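Local coordinates for Rik1-associated factor 1 (PDB 4O9D), which forms part of the Clr4 methyltransferase complex, which ubiquitylates and methylates histone H3 and so contributes to establishing heterochromatin, at residues 62-74 against 413-423. Sequence-based numbering, arbitrary orientation.
With EDO (1,2-ethanediol), chain C.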
loop_
_atom_site.group_PDB
_atom_site.type_symbol
_atom_site.label_atom_id
_atom_site.label_comp_id
_atom_site.label_asym_id
_atom_site.label_seq_id
_atom_site.Cartn_x
_atom_site.Cartn_y
_atom_site.Cartn_z
ATOM N N LEU A 62 13.979 4.613 7.112
ATOM C CA LEU A 62 13.087 5.644 6.550
ATOM C C LEU A 62 13.856 6.703 5.744
ATOM O O LEU A 62 14.593 7.520 6.306
ATOM C CB LEU A 62 12.257 6.308 7.677
ATOM C CG LEU A 62 11.282 7.389 7.191
ATOM C CD1 LEU A 62 10.222 6.800 6.246
ATOM C CD2 LEU A 62 10.630 8.141 8.368
ATOM N N TRP A 63 13.689 6.688 4.419
ATOM C CA TRP A 63 14.502 7.550 3.557
ATOM C C TRP A 63 13.662 8.468 2.671
ATOM O O TRP A 63 12.523 8.149 2.297
ATOM C CB TRP A 63 15.441 6.707 2.697
ATOM C CG TRP A 63 16.368 5.824 3.497
ATOM C CD1 TRP A 63 16.037 4.683 4.173
ATOM C CD2 TRP A 63 17.785 6.009 3.693
ATOM N NE1 TRP A 63 17.152 4.157 4.783
ATOM C CE2 TRP A 63 18.236 4.949 4.499
ATOM C CE3 TRP A 63 18.707 6.979 3.273
ATOM C CZ2 TRP A 63 19.572 4.825 4.894
ATOM C CZ3 TRP A 63 20.029 6.855 3.661
ATOM C CH2 TRP A 63 20.451 5.782 4.458
ATOM N N ILE A 64 14.229 9.624 2.348
ATOM C CA ILE A 64 13.588 10.554 1.437
ATOM C C ILE A 64 14.630 10.909 0.416
ATOM O O ILE A 64 15.758 11.280 0.787
ATOM C CB ILE A 64 13.110 11.858 2.126
ATOM C CG1 ILE A 64 12.052 11.568 3.189
ATOM C CG2 ILE A 64 12.530 12.829 1.084
ATOM C CD1 ILE A 64 11.353 12.832 3.696
ATOM N N GLY A 65 14.259 10.780 -0.857
ATOM C CA GLY A 65 15.161 11.040 -1.966
ATOM C C GLY A 65 14.613 12.128 -2.878
ATOM O O GLY A 65 13.421 12.448 -2.830
ATOM N N ASP A 66 15.493 12.680 -3.715
ATOM C CA ASP A 66 15.168 13.791 -4.595
ATOM C C ASP A 66 15.619 13.443 -6.012
ATOM O O ASP A 66 16.796 13.156 -6.236
ATOM C CB ASP A 66 15.899 15.056 -4.116
ATOM C CG ASP A 66 15.554 16.277 -4.946
ATOM O OD1 ASP A 66 16.118 16.427 -6.047
ATOM O OD2 ASP A 66 14.705 17.082 -4.503
ATOM N N PHE A 67 14.693 13.479 -6.965
ATOM C CA PHE A 67 14.979 13.020 -8.325
ATOM C C PHE A 67 15.907 13.997 -9.080
ATOM O O PHE A 67 16.797 13.576 -9.803
ATOM C CB PHE A 67 13.681 12.789 -9.107
ATOM C CG PHE A 67 12.881 11.577 -8.646
ATOM C CD1 PHE A 67 13.502 10.352 -8.422
ATOM C CD2 PHE A 67 11.508 11.664 -8.448
ATOM C CE1 PHE A 67 12.763 9.227 -8.015
ATOM C CE2 PHE A 67 10.759 10.543 -8.038
ATOM C CZ PHE A 67 11.399 9.321 -7.818
ATOM N N HIS A 68 15.706 15.292 -8.895
ATOM C CA HIS A 68 16.569 16.284 -9.531
ATOM C C HIS A 68 18.035 16.187 -9.084
ATOM O O HIS A 68 18.934 16.210 -9.916
ATOM C CB HIS A 68 16.052 17.694 -9.263
ATOM C CG HIS A 68 16.976 18.768 -9.746
ATOM N ND1 HIS A 68 17.481 18.793 -11.027
ATOM C CD2 HIS A 68 17.509 19.842 -9.111
ATOM C CE1 HIS A 68 18.273 19.843 -11.169
ATOM N NE2 HIS A 68 18.307 20.495 -10.020
ATOM N N SER A 69 18.276 16.064 -7.779
ATOM C CA SER A 69 19.651 16.089 -7.255
ATOM C C SER A 69 20.249 14.698 -7.099
ATOM O O SER A 69 21.466 14.552 -6.893
ATOM C CB SER A 69 19.698 16.831 -5.904
ATOM O OG SER A 69 18.988 16.119 -4.897
ATOM N N GLU A 70 19.398 13.675 -7.189
ATOM C CA GLU A 70 19.852 12.302 -7.079
ATOM C C GLU A 70 20.537 12.091 -5.733
ATOM O O GLU A 70 21.549 11.396 -5.620
ATOM C CB GLU A 70 20.767 11.960 -8.259
ATOM C CG GLU A 70 20.140 12.386 -9.578
ATOM C CD GLU A 70 20.865 11.844 -10.817
ATOM O OE1 GLU A 70 21.957 11.228 -10.683
ATOM O OE2 GLU A 70 20.316 12.031 -11.926
ATOM N N THR A 71 19.955 12.696 -4.705
ATOM C CA THR A 71 20.433 12.527 -3.340
ATOM C C THR A 71 19.362 11.876 -2.480
ATOM O O THR A 71 18.173 11.935 -2.789
ATOM C CB THR A 71 20.819 13.869 -2.706
ATOM O OG1 THR A 71 19.678 14.728 -2.685
ATOM C CG2 THR A 71 21.947 14.545 -3.510
ATOM N N ILE A 72 19.798 11.274 -1.384
ATOM C CA ILE A 72 18.897 10.589 -0.484
ATOM C C ILE A 72 19.366 10.770 0.974
ATOM O O ILE A 72 20.565 10.847 1.259
ATOM C CB ILE A 72 18.731 9.092 -0.912
ATOM C CG1 ILE A 72 17.463 8.483 -0.309
ATOM C CG2 ILE A 72 19.947 8.263 -0.570
ATOM C CD1 ILE A 72 17.285 7.026 -0.670
ATOM N N GLN A 73 18.412 10.843 1.889
ATOM C CA GLN A 73 18.691 11.179 3.288
ATOM C C GLN A 73 17.902 10.274 4.216
ATOM O O GLN A 73 16.726 10.029 3.970
ATOM C CB GLN A 73 18.325 12.634 3.571
ATOM C CG GLN A 73 18.631 13.048 4.995
ATOM C CD GLN A 73 18.036 14.401 5.366
ATOM O OE1 GLN A 73 17.500 15.129 4.516
ATOM N NE2 GLN A 73 18.122 14.737 6.644
ATOM N N SER A 74 18.569 9.774 5.262
ATOM C CA SER A 74 17.974 8.893 6.261
ATOM C C SER A 74 17.287 9.724 7.327
ATOM O O SER A 74 17.867 10.707 7.790
ATOM C CB SER A 74 19.081 8.046 6.919
ATOM O OG SER A 74 18.562 7.156 7.905
ATOM N N GLY A 413 20.028 3.627 -18.133
ATOM C CA GLY A 413 19.505 3.299 -19.451
ATOM C C GLY A 413 20.050 1.962 -19.915
ATOM O O GLY A 413 19.535 1.324 -20.840
ATOM N N ASN A 414 21.130 1.547 -19.270
ATOM C CA ASN A 414 21.645 0.201 -19.423
ATOM C C ASN A 414 21.945 -0.328 -18.027
ATOM O O ASN A 414 21.639 -1.477 -17.701
ATOM C CB ASN A 414 22.911 0.200 -20.294
ATOM C CG ASN A 414 22.710 0.911 -21.635
ATOM O OD1 ASN A 414 21.665 0.783 -22.272
ATOM N ND2 ASN A 414 23.722 1.661 -22.066
ATOM N N LYS A 415 22.519 0.534 -17.193
ATOM C CA LYS A 415 22.929 0.137 -15.855
ATOM C C LYS A 415 22.352 1.059 -14.786
ATOM O O LYS A 415 21.920 2.173 -15.074
ATOM C CB LYS A 415 24.453 0.123 -15.753
ATOM C CG LYS A 415 25.135 1.363 -16.331
ATOM C CD LYS A 415 26.639 1.358 -16.046
ATOM C CE LYS A 415 27.335 0.153 -16.671
ATOM N NZ LYS A 415 28.444 -0.389 -15.824
ATOM N N PHE A 416 22.366 0.581 -13.549
ATOM C CA PHE A 416 21.889 1.372 -12.419
ATOM C C PHE A 416 22.983 2.285 -11.869
ATOM O O PHE A 416 24.129 1.862 -11.699
ATOM C CB PHE A 416 21.434 0.460 -11.293
ATOM C CG PHE A 416 20.245 -0.380 -11.629
ATOM C CD1 PHE A 416 18.969 0.174 -11.631
ATOM C CD2 PHE A 416 20.392 -1.730 -11.902
ATOM C CE1 PHE A 416 17.855 -0.611 -11.927
ATOM C CE2 PHE A 416 19.280 -2.526 -12.196
ATOM C CZ PHE A 416 18.013 -1.960 -12.204
ATOM N N GLY A 417 22.616 3.533 -11.592
ATOM C CA GLY A 417 23.486 4.443 -10.882
ATOM C C GLY A 417 23.203 4.332 -9.401
ATOM O O GLY A 417 22.500 3.406 -8.955
ATOM N N GLU A 418 23.754 5.273 -8.640
ATOM C CA GLU A 418 23.504 5.359 -7.208
ATOM C C GLU A 418 23.001 6.735 -6.853
ATOM O O GLU A 418 23.258 7.710 -7.569
ATOM C CB GLU A 418 24.777 5.091 -6.410
ATOM C CG GLU A 418 25.107 3.631 -6.224
ATOM C CD GLU A 418 26.473 3.430 -5.581
ATOM O OE1 GLU A 418 27.379 2.933 -6.282
ATOM O OE2 GLU A 418 26.646 3.775 -4.383
ATOM N N PHE A 419 22.266 6.799 -5.746
ATOM C CA PHE A 419 21.946 8.055 -5.116
ATOM C C PHE A 419 23.159 8.378 -4.262
ATOM O O PHE A 419 23.925 7.477 -3.885
ATOM C CB PHE A 419 20.678 7.938 -4.247
ATOM C CG PHE A 419 19.403 7.858 -5.046
ATOM C CD1 PHE A 419 18.819 9.009 -5.564
ATOM C CD2 PHE A 419 18.787 6.627 -5.285
ATOM C CE1 PHE A 419 17.637 8.944 -6.321
ATOM C CE2 PHE A 419 17.612 6.554 -6.027
ATOM C CZ PHE A 419 17.035 7.721 -6.539
ATOM N N ARG A 420 23.363 9.653 -3.978
ATOM C CA ARG A 420 24.407 10.029 -3.042
ATOM C C ARG A 420 23.737 10.324 -1.707
ATOM O O ARG A 420 22.814 11.131 -1.637
ATOM C CB ARG A 420 25.199 11.228 -3.565
ATOM C CG ARG A 420 26.206 10.862 -4.688
ATOM C CD ARG A 420 25.506 10.450 -5.987
ATOM N NE ARG A 420 26.308 10.806 -7.164
ATOM C CZ ARG A 420 26.051 10.411 -8.413
ATOM N NH1 ARG A 420 25.011 9.629 -8.679
ATOM N NH2 ARG A 420 26.843 10.800 -9.402
ATOM N N ILE A 421 24.183 9.632 -0.667
ATOM C CA ILE A 421 23.631 9.799 0.676
ATOM C C ILE A 421 24.087 11.107 1.309
ATOM O O ILE A 421 25.284 11.400 1.314
ATOM C CB ILE A 421 24.079 8.675 1.612
ATOM C CG1 ILE A 421 23.552 7.327 1.120
ATOM C CG2 ILE A 421 23.589 8.950 3.030
ATOM C CD1 ILE A 421 23.931 6.181 2.017
ATOM N N ILE A 422 23.143 11.880 1.846
ATOM C CA ILE A 422 23.467 13.175 2.438
ATOM C C ILE A 422 23.006 13.190 3.893
ATOM O O ILE A 422 22.376 12.238 4.356
ATOM C CB ILE A 422 22.796 14.347 1.676
ATOM C CG1 ILE A 422 21.284 14.143 1.595
ATOM C CG2 ILE A 422 23.363 14.489 0.262
ATOM C CD1 ILE A 422 20.499 15.434 1.450
ATOM N N GLU A 423 23.325 14.257 4.620
ATOM C CA GLU A 423 22.797 14.417 5.980
ATOM C C GLU A 423 22.067 15.750 6.147
ATOM O O GLU A 423 22.690 16.811 6.133
ATOM C CB GLU A 423 23.914 14.318 7.016
ATOM C CG GLU A 423 24.695 13.021 6.949
ATOM C CD GLU A 423 25.806 12.966 7.977
ATOM O OE1 GLU A 423 26.301 14.042 8.375
ATOM O OE2 GLU A 423 26.178 11.848 8.393
HETATM C C1 EDO C . 16.195 14.330 0.455
HETATM O O1 EDO C . 15.398 15.501 0.226
HETATM C C2 EDO C . 17.307 14.233 -0.590
HETATM O O2 EDO C . 18.032 15.466 -0.710
#
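Strand 420-422, at the C-terminal end of the chain, adds itself to the outer strand of a beta-propeller blade, running parallel to strand 71-74. Three backbone bonds join them: Arg420 N donates to Glu70 O (3.0 Å, 165° at the hydrogen), Ile72 N to Arg420 O, and Ile422 N to Ile72 O (2.8 Å). Ile72 thus bonds to both residues flanking its counterpart Ile421, the pattern of alternate residues in a parallel pair. In this WD-repeat domain the blade otherwise has four antiparallel strands, 33-38, 44-49, 62-66 and 71-74, so the late segment becomes a fifth, at its outer edge, more than 300 residues further along the chain.

Just before the added strand, Phe419 turns its ring inward. Phe419 CD1 comes 3.5 Å from Glu70 C, with Thr71 N in the ring plane at its edge, while Phe45 and Trp23 also meet the ring, a setting suited to a large aromatic. Ile72 crosses Phe419 at about a right angle, its CG2 3.8 Å from Phe419 CB; the same methyl approaches Ile421 CG1, and Ile421 CG2 reaches the edge of the Trp63 indole. Beta-branched isoleucines suit this extended backbone and fill the apolar face.

On the other face, CG2 of Ile422 lies against the methyl of Thr71. Ile422 CG1, placed between backbone N and carbonyl carbon (chi1 55°), comes 3.9 Å from Gln73 CB. Thr71 OG1 shares hydrogen bonds with Ser69 OG and O2 of a bound ethanediol (2.7 Å), probably from the crystallisation liquor. Glu70, in a G1 bulge opposite Asp66, runs beside Arg420; their salt bridge is long, without an N-H aimed at the carboxylate, whose stronger partner is Lys24. Bends at chi2 (69°) and chi3 fold the Arg420 chain back so that its NH1 donates to Glu418 O, which also accepts from Lys24.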